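Local structure of hypothetical protein BVU_2266 (Bacteroides vulgatus, 3TZG) at residues A167-Q172 with Y186-L191. The protein is of unknown function but folds as a porin-like beta barrel. Residues are numbered along the deposited sequence; the frame is centred on the assembly and turned at random.
Sequences ANLNLQ and YFLLNL
Asn170 bonds to Leu188 and Phe187 at the C-terminal end of helix 181-188. Asn170 N donates to Leu188 O over 3.0 Å, in a nearly straight bond (174°). Asn170 ND2 donates to Phe187 O at 3.2 Å, a more bent bond (146°). CG stands anti to the backbone N (chi1 -179°), which carries the amide out to the helix end and brings ND2 over the carbonyl of Phe187. The amide donor lies well above the carbonyl plane of Phe187. Asn190 N comes to the same oxygen from the opposite face, so two N-H groups satisfy this buried acceptor. Replacing Asn170 with a leucine would probably leave Phe187 O with Asn190 N as its remaining donor here and cost the loop one of its two polar ties to the helix end.

Beside these bonds, Leu169 CD1 packs against Leu188 CD1 at 4.0 Å, the two side chains crossing at a slant. Leu188 CG is also anti to its backbone N, and the next torsion swings CD1 back toward the loop, where Leu188 CD1 lies 3.9 Å from Asn170 O. Tyr37 and Tyr174 also touch the Leu188 side chain.

Asn190 has positive phi, and its bond to Phe187 O and that of Leu191 N to Tyr186 O complete a Schellman motif. The contact thus joins the loop after strand 163-164 to a Schellman-capped helix end, buried within a porin-like beta barrel.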
loop_
_atom_site.group_PDB
_atom_site.type_symbol
_atom_site.label_atom_id
_atom_site.label_comp_id
_atom_site.label_asym_id
_atom_site.label_seq_id
_atom_site.Cartn_x
_atom_site.Cartn_y
_atom_site.Cartn_z
ATOM N N ALA A 167 16.220 0.827 3.888
ATOM C CA ALA A 167 15.460 1.927 4.474
ATOM C C ALA A 167 14.628 1.398 5.628
ATOM O O ALA A 167 14.431 0.183 5.741
ATOM C CB ALA A 167 14.589 2.590 3.423
ATOM N N ASN A 168 14.161 2.296 6.499
ATOM C CA ASN A 168 13.338 1.943 7.662
ATOM C C ASN A 168 11.906 1.536 7.222
ATOM O O ASN A 168 11.298 0.682 7.856
ATOM C CB ASN A 168 13.289 3.106 8.648
ATOM C CG ASN A 168 12.500 4.304 8.178
ATOM O OD1 ASN A 168 12.782 4.916 7.151
ATOM N ND2 ASN A 168 11.470 4.651 8.915
ATOM N N LEU A 169 11.388 2.141 6.132
ATOM C CA LEU A 169 10.061 1.862 5.597
ATOM C C LEU A 169 10.122 0.801 4.529
ATOM O O LEU A 169 11.184 0.574 3.942
ATOM C CB LEU A 169 9.417 3.136 5.007
ATOM C CG LEU A 169 9.297 4.399 5.868
ATOM C CD1 LEU A 169 8.742 5.517 5.055
ATOM C CD2 LEU A 169 8.450 4.165 7.122
ATOM N N ASN A 170 8.968 0.151 4.257
ATOM C CA ASN A 170 8.864 -0.832 3.189
ATOM C C ASN A 170 8.429 -0.061 1.968
ATOM O O ASN A 170 7.228 0.114 1.720
ATOM C CB ASN A 170 7.935 -1.993 3.553
ATOM C CG ASN A 170 7.828 -3.036 2.475
ATOM O OD1 ASN A 170 8.681 -3.150 1.584
ATOM N ND2 ASN A 170 6.793 -3.850 2.546
ATOM N N LEU A 171 9.428 0.414 1.204
ATOM C CA LEU A 171 9.241 1.292 0.044
ATOM C C LEU A 171 8.483 0.621 -1.130
ATOM O O LEU A 171 7.998 1.371 -1.984
ATOM C CB LEU A 171 10.588 1.857 -0.440
ATOM C CG LEU A 171 11.267 2.745 0.642
ATOM C CD1 LEU A 171 12.562 3.287 0.176
ATOM C CD2 LEU A 171 10.339 3.869 1.131
ATOM N N GLN A 172 8.261 -0.737 -1.109
ATOM C CA GLN A 172 7.453 -1.478 -2.102
ATOM C C GLN A 172 6.036 -0.973 -2.101
ATOM O O GLN A 172 5.335 -1.082 -3.114
ATOM C CB GLN A 172 7.427 -2.980 -1.819
ATOM C CG GLN A 172 8.780 -3.649 -1.730
ATOM C CD GLN A 172 8.704 -5.011 -1.078
ATOM O OE1 GLN A 172 7.617 -5.608 -0.902
ATOM N NE2 GLN A 172 9.876 -5.521 -0.680
ATOM N N TYR A 186 -0.419 -0.533 5.895
ATOM C CA TYR A 186 -0.204 -1.922 6.282
ATOM C C TYR A 186 1.106 -2.458 5.707
ATOM O O TYR A 186 1.846 -3.100 6.441
ATOM C CB TYR A 186 -1.378 -2.800 5.824
ATOM C CG TYR A 186 -1.123 -4.286 5.955
ATOM C CD1 TYR A 186 -1.369 -4.954 7.154
ATOM C CD2 TYR A 186 -0.660 -5.031 4.875
ATOM C CE1 TYR A 186 -1.178 -6.333 7.267
ATOM C CE2 TYR A 186 -0.465 -6.409 4.975
ATOM C CZ TYR A 186 -0.735 -7.056 6.169
ATOM O OH TYR A 186 -0.533 -8.404 6.268
ATOM N N PHE A 187 1.395 -2.190 4.409
ATOM C CA PHE A 187 2.625 -2.623 3.748
ATOM C C PHE A 187 3.802 -1.728 4.118
ATOM O O PHE A 187 4.859 -2.270 4.477
ATOM C CB PHE A 187 2.474 -2.689 2.212
ATOM C CG PHE A 187 1.636 -3.880 1.790
ATOM C CD1 PHE A 187 2.112 -5.176 1.936
ATOM C CD2 PHE A 187 0.354 -3.707 1.298
ATOM C CE1 PHE A 187 1.321 -6.275 1.602
ATOM C CE2 PHE A 187 -0.441 -4.820 0.964
ATOM C CZ PHE A 187 0.054 -6.090 1.119
ATOM N N LEU A 188 3.625 -0.375 4.073
ATOM C CA LEU A 188 4.688 0.617 4.374
ATOM C C LEU A 188 5.293 0.417 5.779
ATOM O O LEU A 188 6.501 0.566 5.929
ATOM C CB LEU A 188 4.140 2.053 4.259
ATOM C CG LEU A 188 5.134 3.214 4.435
ATOM C CD1 LEU A 188 5.873 3.504 3.141
ATOM C CD2 LEU A 188 4.427 4.476 4.886
ATOM N N LEU A 189 4.461 0.068 6.786
ATOM C CA LEU A 189 4.898 -0.098 8.180
ATOM C C LEU A 189 5.195 -1.571 8.498
ATOM O O LEU A 189 5.492 -1.892 9.655
ATOM C CB LEU A 189 3.822 0.450 9.155
ATOM C CG LEU A 189 3.223 1.857 8.886
ATOM C CD1 LEU A 189 2.386 2.306 10.045
ATOM C CD2 LEU A 189 4.301 2.918 8.596
ATOM N N ASN A 190 5.133 -2.460 7.469
ATOM C CA ASN A 190 5.409 -3.901 7.533
ATOM C C ASN A 190 4.596 -4.587 8.667
ATOM O O ASN A 190 5.151 -5.368 9.467
ATOM C CB ASN A 190 6.922 -4.178 7.717
ATOM C CG ASN A 190 7.326 -5.594 7.364
ATOM O OD1 ASN A 190 6.800 -6.210 6.423
ATOM N ND2 ASN A 190 8.292 -6.134 8.096
ATOM N N LEU A 191 3.273 -4.315 8.710
ATOM C CA LEU A 191 2.418 -4.883 9.749
ATOM C C LEU A 191 2.179 -6.392 9.486
ATOM O O LEU A 191 1.760 -7.117 10.403
ATOM C CB LEU A 191 1.087 -4.127 9.879
ATOM C CG LEU A 191 1.145 -2.611 10.097
ATOM C CD1 LEU A 191 -0.243 -2.057 10.375
ATOM C CD2 LEU A 191 2.067 -2.225 11.245
#